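PDB 5HMQ: 4-hydroxyphenylpyruvate dioxygenase from Pseudomonas putida, which converts 3-dehydroshikimate to protocatechuate with the help of a divalent metal ion, in the catabolism of quinate and shikimate. Local coordinates for residues I57-E69 against N79-L93. Sequence-based numbering, arbitrary orientation.
Sequences IAITLFQPFRDFE and NLDRAERKFDLMQEL
Strand 58-66, with the side chains of Ile-59 and Phe-62 directed at helix 79-93, runs nearly antiparallel to it, the two axes 9.9 Å apart at their closest and their directions 154° apart. At one end of the contact, the CD1 methyl of Ile-59 reaches the last turn of the helix, touching O and CB of Leu-93. Next comes the Phe-62 ring, packed among Leu-89, Met-90 and Leu-93; its CZ lies 3.5 Å from Leu-89 CD2, its CD1 meets Leu-93 CD1, and its CB rests against CG of selenomethionine Met-90. The ring of Phe-65 reaches the helix and bridges two turns: CD2 meets Lys-86 CG at 3.6 Å, at the ring edge, and CE2 approaches Ala-83 CA. The amine of Lys-86 continues to a salt bridge with Glu-35.

Over one face of Phe-65 the guanidinium of Arg-82 lies flat, centres 4.2 Å apart and planes only 7° apart, an off-centre cation-pi stack. A bend at chi3 lays the group over the ring. NH1 and NH2 of Arg-82 converge end-on on the single acceptor Arg-66 O, the NH2 bond being 3.0 Å long, and NH2 adds a weak bond to Asp-67 O. Arg-82 NH2 also reaches Asn-79 OD1 at 2.9 Å in an almost straight bond (178°) that further fixes the guanidinium's rotation, OD1 lying in the guanidinium plane while the nitrogen stands above the amide carbonyl plane. Tyr-350 of the second subunit makes a further cation-pi contact with Arg-82. Beyond, Phe-68 packs on Asn-79 CB and Leu-80 CD2. This is strand-helix packing in a beta-alpha-beta unit of the TIM barrel, completed by strand 97-101, with the Arg-66 side chain about 9 Å from the bound magnesium ion.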
ATOM      1  N   ILE C  57       3.114 -26.921  -8.877  1.00 43.44           N
ATOM      2  CA  ILE C  57       1.818 -26.699  -8.252  1.00 43.98           C
ATOM      3  C   ILE C  57       0.736 -27.209  -9.191  1.00 42.96           C
ATOM      4  O   ILE C  57       0.866 -27.144 -10.418  1.00 44.26           O
ATOM      5  CB  ILE C  57       1.580 -25.215  -7.891  1.00 44.72           C
ATOM      6  CG1 ILE C  57       1.649 -24.334  -9.141  1.00 45.64           C
ATOM      7  CG2 ILE C  57       2.578 -24.752  -6.839  1.00 44.38           C
ATOM      8  CD1 ILE C  57       1.300 -22.882  -8.886  1.00 45.77           C
ATOM      9  N   ALA C  58      -0.336 -27.729  -8.603  1.00 42.13           N
ATOM     10  CA  ALA C  58      -1.469 -28.232  -9.361  1.00 41.60           C
ATOM     11  C   ALA C  58      -2.531 -27.150  -9.511  1.00 42.31           C
ATOM     12  O   ALA C  58      -2.622 -26.225  -8.701  1.00 42.39           O
ATOM     13  CB  ALA C  58      -2.073 -29.463  -8.682  1.00 39.76           C
ATOM     14  N   ILE C  59      -3.319 -27.255 -10.577  1.00 38.71           N
ATOM     15  CA  ILE C  59      -4.491 -26.406 -10.757  1.00 40.06           C
ATOM     16  C   ILE C  59      -5.670 -27.162 -10.154  1.00 41.20           C
ATOM     17  O   ILE C  59      -6.205 -28.091 -10.760  1.00 41.66           O
ATOM     18  CB  ILE C  59      -4.724 -26.050 -12.225  1.00 39.92           C
ATOM     19  CG1 ILE C  59      -3.526 -25.272 -12.772  1.00 37.54           C
ATOM     20  CG2 ILE C  59      -5.999 -25.233 -12.378  1.00 39.03           C
ATOM     21  CD1 ILE C  59      -3.668 -24.875 -14.229  1.00 40.34           C
ATOM     22  N   THR C  60      -6.069 -26.767  -8.947  1.00 38.09           N
ATOM     23  CA  THR C  60      -7.058 -27.510  -8.179  1.00 37.57           C
ATOM     24  C   THR C  60      -8.496 -27.090  -8.463  1.00 40.71           C
ATOM     25  O   THR C  60      -9.420 -27.798  -8.046  1.00 41.20           O
ATOM     26  CB  THR C  60      -6.780 -27.360  -6.679  1.00 39.18           C
ATOM     27  OG1 THR C  60      -6.893 -25.981  -6.309  1.00 42.56           O
ATOM     28  CG2 THR C  60      -5.380 -27.848  -6.343  1.00 37.90           C
ATOM     29  N   LEU C  61      -8.709 -25.974  -9.160  1.00 38.81           N
ATOM     30  CA  LEU C  61     -10.061 -25.493  -9.412  1.00 36.14           C
ATOM     31  C   LEU C  61     -10.034 -24.420 -10.489  1.00 37.11           C
ATOM     32  O   LEU C  61      -9.102 -23.615 -10.547  1.00 37.90           O
ATOM     33  CB  LEU C  61     -10.699 -24.933  -8.130  1.00 40.16           C
ATOM     34  CG  LEU C  61     -12.059 -24.251  -8.271  1.00 40.12           C
ATOM     35  CD1 LEU C  61     -13.145 -25.249  -8.630  1.00 40.08           C
ATOM     36  CD2 LEU C  61     -12.418 -23.495  -7.002  1.00 40.41           C
ATOM     37  N   PHE C  62     -11.065 -24.417 -11.330  1.00 37.87           N
ATOM     38  CA  PHE C  62     -11.327 -23.337 -12.270  1.00 36.88           C
ATOM     39  C   PHE C  62     -12.622 -22.654 -11.853  1.00 39.95           C
ATOM     40  O   PHE C  62     -13.612 -23.328 -11.550  1.00 38.16           O
ATOM     41  CB  PHE C  62     -11.434 -23.863 -13.704  1.00 37.53           C
ATOM     42  CG  PHE C  62     -11.839 -22.815 -14.705  1.00 38.11           C
ATOM     43  CD1 PHE C  62     -10.916 -21.896 -15.173  1.00 39.08           C
ATOM     44  CD2 PHE C  62     -13.143 -22.745 -15.167  1.00 40.14           C
ATOM     45  CE1 PHE C  62     -11.282 -20.930 -16.092  1.00 38.79           C
ATOM     46  CE2 PHE C  62     -13.517 -21.780 -16.083  1.00 39.48           C
ATOM     47  CZ  PHE C  62     -12.583 -20.871 -16.546  1.00 40.23           C
ATOM     48  N   GLN C  63     -12.614 -21.325 -11.831  1.00 39.47           N
ATOM     49  CA  GLN C  63     -13.757 -20.568 -11.322  1.00 38.02           C
ATOM     50  C   GLN C  63     -13.745 -19.130 -11.841  1.00 39.10           C
ATOM     51  O   GLN C  63     -12.690 -18.612 -12.208  1.00 42.36           O
ATOM     52  CB  GLN C  63     -13.758 -20.585  -9.787  1.00 36.43           C
ATOM     53  CG  GLN C  63     -12.561 -19.895  -9.146  1.00 38.19           C
ATOM     54  CD  GLN C  63     -12.962 -18.773  -8.206  1.00 40.27           C
ATOM     55  OE1 GLN C  63     -13.888 -18.014  -8.488  1.00 44.63           O
ATOM     56  NE2 GLN C  63     -12.268 -18.667  -7.079  1.00 40.96           N
ATOM     57  N   PRO C  64     -14.921 -18.478 -11.883  1.00 41.03           N
ATOM     58  CA  PRO C  64     -16.236 -19.017 -11.530  1.00 39.16           C
ATOM     59  C   PRO C  64     -17.135 -19.280 -12.735  1.00 42.14           C
ATOM     60  O   PRO C  64     -16.835 -18.838 -13.844  1.00 42.94           O
ATOM     61  CB  PRO C  64     -16.820 -17.909 -10.662  1.00 39.72           C
ATOM     62  CG  PRO C  64     -16.300 -16.650 -11.319  1.00 42.43           C
ATOM     63  CD  PRO C  64     -14.968 -17.007 -11.980  1.00 43.74           C
ATOM     64  N   PHE C  65     -18.230 -20.001 -12.504  1.00 43.16           N
ATOM     65  CA  PHE C  65     -19.269 -20.231 -13.504  1.00 41.57           C
ATOM     66  C   PHE C  65     -20.586 -19.747 -12.912  1.00 41.50           C
ATOM     67  O   PHE C  65     -21.118 -20.363 -11.982  1.00 42.81           O
ATOM     68  CB  PHE C  65     -19.336 -21.705 -13.899  1.00 44.39           C
ATOM     69  CG  PHE C  65     -20.181 -21.970 -15.113  1.00 43.78           C
ATOM     70  CD1 PHE C  65     -21.557 -22.091 -15.005  1.00 41.59           C
ATOM     71  CD2 PHE C  65     -19.600 -22.079 -16.365  1.00 44.29           C
ATOM     72  CE1 PHE C  65     -22.336 -22.333 -16.122  1.00 40.85           C
ATOM     73  CE2 PHE C  65     -20.375 -22.316 -17.486  1.00 43.16           C
ATOM     74  CZ  PHE C  65     -21.745 -22.443 -17.363  1.00 41.31           C
ATOM     75  N   ARG C  66     -21.110 -18.648 -13.449  1.00 41.81           N
ATOM     76  CA  ARG C  66     -22.202 -17.921 -12.823  1.00 40.59           C
ATOM     77  C   ARG C  66     -23.537 -18.263 -13.473  1.00 38.06           C
ATOM     78  O   ARG C  66     -23.601 -18.631 -14.648  1.00 43.75           O
ATOM     79  CB  ARG C  66     -21.966 -16.411 -12.921  1.00 41.59           C
ATOM     80  CG  ARG C  66     -20.651 -15.944 -12.324  1.00 40.23           C
ATOM     81  CD  ARG C  66     -20.413 -14.464 -12.594  1.00 40.93           C
ATOM     82  NE  ARG C  66     -19.094 -14.035 -12.140  1.00 41.23           N
ATOM     83  CZ  ARG C  66     -18.815 -13.636 -10.903  1.00 43.29           C
ATOM     84  NH1 ARG C  66     -19.766 -13.613  -9.981  1.00 46.89           N
ATOM     85  NH2 ARG C  66     -17.580 -13.268 -10.590  1.00 43.89           N
ATOM     86  N   ASP C  67     -24.603 -18.126 -12.683  1.00 44.65           N
ATOM     87  CA  ASP C  67     -25.988 -18.171 -13.145  1.00 46.44           C
ATOM     88  C   ASP C  67     -26.278 -19.299 -14.129  1.00 48.12           C
ATOM     89  O   ASP C  67     -26.464 -19.047 -15.325  1.00 46.84           O
ATOM     90  CB  ASP C  67     -26.362 -16.831 -13.785  1.00 46.90           C
ATOM     91  CG  ASP C  67     -25.995 -15.649 -12.910  1.00 50.28           C
ATOM     92  OD1 ASP C  67     -26.112 -15.765 -11.672  1.00 53.49           O
ATOM     93  OD2 ASP C  67     -25.583 -14.607 -13.462  1.00 51.36           O
ATOM     94  N   PHE C  68     -26.334 -20.540 -13.644  1.00 49.06           N
ATOM     95  CA  PHE C  68     -26.730 -21.674 -14.471  1.00 46.27           C
ATOM     96  C   PHE C  68     -28.115 -22.177 -14.082  1.00 47.43           C
ATOM     97  O   PHE C  68     -29.047 -22.094 -14.884  1.00 47.66           O
ATOM     98  CB  PHE C  68     -25.708 -22.808 -14.389  1.00 47.50           C
ATOM     99  CG  PHE C  68     -26.102 -24.019 -15.184  1.00 47.91           C
ATOM    100  CD1 PHE C  68     -25.841 -24.089 -16.543  1.00 45.61           C
ATOM    101  CD2 PHE C  68     -26.759 -25.080 -14.577  1.00 47.31           C
ATOM    102  CE1 PHE C  68     -26.215 -25.200 -17.277  1.00 45.36           C
ATOM    103  CE2 PHE C  68     -27.137 -26.189 -15.305  1.00 45.62           C
ATOM    104  CZ  PHE C  68     -26.864 -26.251 -16.657  1.00 45.78           C
ATOM    105  N   GLU C  69     -28.276 -22.702 -12.869  1.00 48.07           N
ATOM    106  CA  GLU C  69     -29.520 -23.366 -12.506  1.00 47.60           C
ATOM    107  C   GLU C  69     -30.664 -22.362 -12.426  1.00 48.78           C
ATOM    108  O   GLU C  69     -30.515 -21.256 -11.896  1.00 49.02           O
ATOM    109  CB  GLU C  69     -29.363 -24.114 -11.176  1.00 47.91           C
ATOM    110  CG  GLU C  69     -29.335 -23.244  -9.924  1.00 49.23           C
ATOM    111  CD  GLU C  69     -28.006 -22.548  -9.706  1.00 50.71           C
ATOM    112  OE1 GLU C  69     -27.081 -22.745 -10.521  1.00 49.49           O
ATOM    113  OE2 GLU C  69     -27.892 -21.792  -8.718  1.00 51.62           O
ATOM    114  N   ASN C  79     -26.796 -22.010 -22.069  1.00 46.21           N
ATOM    115  CA  ASN C  79     -26.006 -22.161 -20.853  1.00 46.91           C
ATOM    116  C   ASN C  79     -25.192 -23.449 -20.867  1.00 46.97           C
ATOM    117  O   ASN C  79     -24.081 -23.486 -20.325  1.00 47.24           O
ATOM    118  CB  ASN C  79     -26.923 -22.121 -19.631  1.00 47.60           C
ATOM    119  CG  ASN C  79     -27.305 -20.705 -19.234  1.00 52.32           C
ATOM    120  OD1 ASN C  79     -26.493 -19.783 -19.327  1.00 51.28           O
ATOM    121  ND2 ASN C  79     -28.550 -20.525 -18.800  1.00 53.78           N
ATOM    122  N   LEU C  80     -25.718 -24.509 -21.487  1.00 43.38           N
ATOM    123  CA  LEU C  80     -24.953 -25.745 -21.623  1.00 45.99           C
ATOM    124  C   LEU C  80     -23.797 -25.576 -22.603  1.00 45.80           C
ATOM    125  O   LEU C  80     -22.701 -26.102 -22.377  1.00 46.90           O
ATOM    126  CB  LEU C  80     -25.876 -26.879 -22.065  1.00 45.17           C
ATOM    127  CG  LEU C  80     -26.951 -27.290 -21.057  1.00 46.08           C
ATOM    128  CD1 LEU C  80     -27.955 -28.231 -21.687  1.00 47.01           C
ATOM    129  CD2 LEU C  80     -26.297 -27.946 -19.854  1.00 43.75           C
ATOM    130  N   ASP C  81     -24.022 -24.830 -23.689  1.00 48.48           N
ATOM    131  CA  ASP C  81     -22.941 -24.505 -24.615  1.00 48.07           C
ATOM    132  C   ASP C  81     -21.825 -23.744 -23.914  1.00 45.61           C
ATOM    133  O   ASP C  81     -20.638 -23.982 -24.172  1.00 46.01           O
ATOM    134  CB  ASP C  81     -23.493 -23.687 -25.782  1.00 49.28           C
ATOM    135  CG  ASP C  81     -24.423 -24.490 -26.670  1.00 50.91           C
ATOM    136  OD1 ASP C  81     -24.979 -25.503 -26.202  1.00 51.32           O
ATOM    137  OD2 ASP C  81     -24.649 -24.062 -27.823  1.00 51.41           O
ATOM    138  N   ARG C  82     -22.189 -22.825 -23.018  1.00 42.48           N
ATOM    139  CA  ARG C  82     -21.189 -22.121 -22.226  1.00 44.42           C
ATOM    140  C   ARG C  82     -20.454 -23.077 -21.294  1.00 45.39           C
ATOM    141  O   ARG C  82     -19.232 -22.980 -21.131  1.00 43.64           O
ATOM    142  CB  ARG C  82     -21.858 -20.980 -21.454  1.00 44.02           C
ATOM    143  CG  ARG C  82     -20.952 -20.212 -20.508  1.00 46.55           C
ATOM    144  CD  ARG C  82     -21.612 -18.910 -20.063  1.00 47.64           C
ATOM    145  NE  ARG C  82     -22.883 -19.123 -19.375  1.00 46.82           N
ATOM    146  CZ  ARG C  82     -23.040 -19.094 -18.057  1.00 46.71           C
ATOM    147  NH1 ARG C  82     -22.000 -18.867 -17.265  1.00 45.17           N
ATOM    148  NH2 ARG C  82     -24.240 -19.294 -17.528  1.00 46.88           N
ATOM    149  N   ALA C  83     -21.179 -24.018 -20.682  1.00 43.26           N
ATOM    150  CA  ALA C  83     -20.533 -25.014 -19.832  1.00 40.43           C
ATOM    151  C   ALA C  83     -19.546 -25.865 -20.621  1.00 40.46           C
ATOM    152  O   ALA C  83     -18.442 -26.152 -20.141  1.00 40.94           O
ATOM    153  CB  ALA C  83     -21.587 -25.896 -19.164  1.00 38.64           C
ATOM    154  N   GLU C  84     -19.918 -26.268 -21.839  1.00 41.95           N
ATOM    155  CA  GLU C  84     -19.023 -27.097 -22.644  1.00 43.62           C
ATOM    156  C   GLU C  84     -17.755 -26.341 -23.021  1.00 42.94           C
ATOM    157  O   GLU C  84     -16.669 -26.930 -23.079  1.00 42.27           O
ATOM    158  CB  GLU C  84     -19.744 -27.595 -23.896  1.00 43.21           C
ATOM    159  CG  GLU C  84     -20.866 -28.591 -23.627  1.00 45.33           C
ATOM    160  CD  GLU C  84     -20.351 -29.937 -23.142  1.00 45.28           C
ATOM    161  OE1 GLU C  84     -19.243 -30.334 -23.557  1.00 44.70           O
ATOM    162  OE2 GLU C  84     -21.060 -30.603 -22.357  1.00 47.95           O
ATOM    163  N   ARG C  85     -17.872 -25.037 -23.293  1.00 43.69           N
ATOM    164  CA  ARG C  85     -16.684 -24.233 -23.567  1.00 41.45           C
ATOM    165  C   ARG C  85     -15.769 -24.169 -22.351  1.00 41.14           C
ATOM    166  O   ARG C  85     -14.540 -24.203 -22.486  1.00 43.97           O
ATOM    167  CB  ARG C  85     -17.081 -22.828 -24.021  1.00 43.29           C
ATOM    168  CG  ARG C  85     -17.760 -22.790 -25.384  1.00 46.57           C
ATOM    169  CD  ARG C  85     -17.813 -21.376 -25.952  1.00 45.87           C
ATOM    170  NE  ARG C  85     -18.492 -20.442 -25.058  1.00 47.55           N
ATOM    171  CZ  ARG C  85     -19.803 -20.223 -25.059  1.00 48.33           C
ATOM    172  NH1 ARG C  85     -20.586 -20.873 -25.910  1.00 47.14           N
ATOM    173  NH2 ARG C  85     -20.329 -19.353 -24.206  1.00 48.75           N
ATOM    174  N   LYS C  86     -16.345 -24.063 -21.152  1.00 40.26           N
ATOM    175  CA  LYS C  86     -15.520 -24.085 -19.950  1.00 42.46           C
ATOM    176  C   LYS C  86     -14.873 -25.452 -19.756  1.00 42.00           C
ATOM    177  O   LYS C  86     -13.706 -25.540 -19.357  1.00 39.31           O
ATOM    178  CB  LYS C  86     -16.352 -23.694 -18.729  1.00 44.22           C
ATOM    179  CG  LYS C  86     -17.019 -22.328 -18.847  1.00 45.05           C
ATOM    180  CD  LYS C  86     -16.060 -21.279 -19.402  1.00 42.76           C
ATOM    181  CE  LYS C  86     -16.813 -20.036 -19.857  1.00 44.35           C
ATOM    182  NZ  LYS C  86     -15.927 -19.058 -20.557  1.00 45.12           N
ATOM    183  N   PHE C  87     -15.616 -26.528 -20.037  1.00 40.37           N
ATOM    184  CA  PHE C  87     -15.033 -27.866 -20.017  1.00 39.39           C
ATOM    185  C   PHE C  87     -13.837 -27.961 -20.955  1.00 38.90           C
ATOM    186  O   PHE C  87     -12.784 -28.493 -20.583  1.00 41.33           O
ATOM    187  CB  PHE C  87     -16.091 -28.909 -20.388  1.00 40.01           C
ATOM    188  CG  PHE C  87     -17.210 -29.026 -19.391  1.00 39.85           C
ATOM    189  CD1 PHE C  87     -17.034 -28.632 -18.075  1.00 42.50           C
ATOM    190  CD2 PHE C  87     -18.440 -29.531 -19.775  1.00 40.20           C
ATOM    191  CE1 PHE C  87     -18.065 -28.743 -17.159  1.00 43.49           C
ATOM    192  CE2 PHE C  87     -19.475 -29.644 -18.866  1.00 40.51           C
ATOM    193  CZ  PHE C  87     -19.287 -29.249 -17.557  1.00 42.51           C
ATOM    194  N   ASP C  88     -13.980 -27.448 -22.184  1.00 40.49           N
ATOM    195  CA  ASP C  88     -12.847 -27.413 -23.108  1.00 41.67           C
ATOM    196  C   ASP C  88     -11.664 -26.679 -22.496  1.00 41.01           C
ATOM    197  O   ASP C  88     -10.514 -27.120 -22.618  1.00 42.57           O
ATOM    198  CB  ASP C  88     -13.246 -26.752 -24.430  1.00 41.96           C
ATOM    199  CG  ASP C  88     -14.277 -27.553 -25.204  1.00 44.53           C
ATOM    200  OD1 ASP C  88     -14.369 -28.781 -24.995  1.00 44.33           O
ATOM    201  OD2 ASP C  88     -14.991 -26.950 -26.034  1.00 46.24           O
ATOM    202  N   LEU C  89     -11.929 -25.553 -21.834  1.00 43.63           N
ATOM    203  CA  LEU C  89     -10.859 -24.755 -21.252  1.00 43.14           C
ATOM    204  C   LEU C  89     -10.157 -25.508 -20.128  1.00 43.29           C
ATOM    205  O   LEU C  89      -8.927 -25.463 -20.014  1.00 42.21           O
ATOM    206  CB  LEU C  89     -11.434 -23.431 -20.750  1.00 45.79           C
ATOM    207  CG  LEU C  89     -10.494 -22.353 -20.223  1.00 46.80           C
ATOM    208  CD1 LEU C  89      -9.533 -21.954 -21.313  1.00 44.67           C
ATOM    209  CD2 LEU C  89     -11.302 -21.150 -19.767  1.00 47.08           C
HETATM  210  N   MSE C  90     -10.920 -26.217 -19.302  1.00 44.31           N
HETATM  211  CA  MSE C  90     -10.372 -26.950 -18.166  1.00 45.22           C
HETATM  212  C   MSE C  90      -9.448 -28.083 -18.595  1.00 47.75           C
HETATM  213  O   MSE C  90      -8.423 -28.331 -17.962  1.00 49.35           O
HETATM  214  CB  MSE C  90     -11.505 -27.505 -17.306  1.00 45.22           C
HETATM  215  CG  MSE C  90     -12.341 -26.433 -16.648  1.00 48.41           C
HETATM  216 SE   MSE C  90     -14.094 -27.086 -16.139  1.00 54.24          SE
HETATM  217  CE  MSE C  90     -13.541 -28.415 -14.822  1.00 51.41           C
ATOM    218  N   GLN C  91      -9.817 -28.774 -19.674  1.00 45.05           N
ATOM    219  CA  GLN C  91      -8.972 -29.858 -20.163  1.00 44.54           C
ATOM    220  C   GLN C  91      -7.665 -29.335 -20.744  1.00 44.99           C
ATOM    221  O   GLN C  91      -6.645 -30.029 -20.685  1.00 48.08           O
ATOM    222  CB  GLN C  91      -9.738 -30.706 -21.175  1.00 43.20           C
ATOM    223  CG  GLN C  91     -10.662 -31.706 -20.497  1.00 46.22           C
ATOM    224  CD  GLN C  91     -11.568 -32.446 -21.459  1.00 47.65           C
ATOM    225  OE1 GLN C  91     -11.758 -32.027 -22.599  1.00 48.96           O
ATOM    226  NE2 GLN C  91     -12.135 -33.556 -20.998  1.00 45.99           N
ATOM    227  N   GLU C  92      -7.656 -28.116 -21.286  1.00 46.93           N
ATOM    228  CA  GLU C  92      -6.378 -27.528 -21.679  1.00 45.57           C
ATOM    229  C   GLU C  92      -5.579 -27.057 -20.471  1.00 45.89           C
ATOM    230  O   GLU C  92      -4.343 -27.045 -20.514  1.00 47.17           O
ATOM    231  CB  GLU C  92      -6.596 -26.370 -22.646  1.00 46.90           C
ATOM    232  CG  GLU C  92      -7.283 -26.751 -23.942  1.00 50.97           C
ATOM    233  CD  GLU C  92      -6.303 -27.366 -24.924  1.00 57.43           C
ATOM    234  OE1 GLU C  92      -5.076 -27.173 -24.737  1.00 58.54           O
ATOM    235  OE2 GLU C  92      -6.751 -28.023 -25.887  1.00 58.69           O
ATOM    236  N   LEU C  93      -6.257 -26.675 -19.387  1.00 42.18           N
ATOM    237  CA  LEU C  93      -5.572 -26.304 -18.156  1.00 43.59           C
ATOM    238  C   LEU C  93      -5.073 -27.506 -17.370  1.00 46.21           C
ATOM    239  O   LEU C  93      -4.122 -27.368 -16.594  1.00 45.51           O
ATOM    240  CB  LEU C  93      -6.499 -25.467 -17.274  1.00 43.91           C
ATOM    241  CG  LEU C  93      -6.825 -24.057 -17.766  1.00 43.17           C
ATOM    242  CD1 LEU C  93      -7.897 -23.428 -16.894  1.00 45.59           C
ATOM    243  CD2 LEU C  93      -5.571 -23.200 -17.779  1.00 43.86           C
TER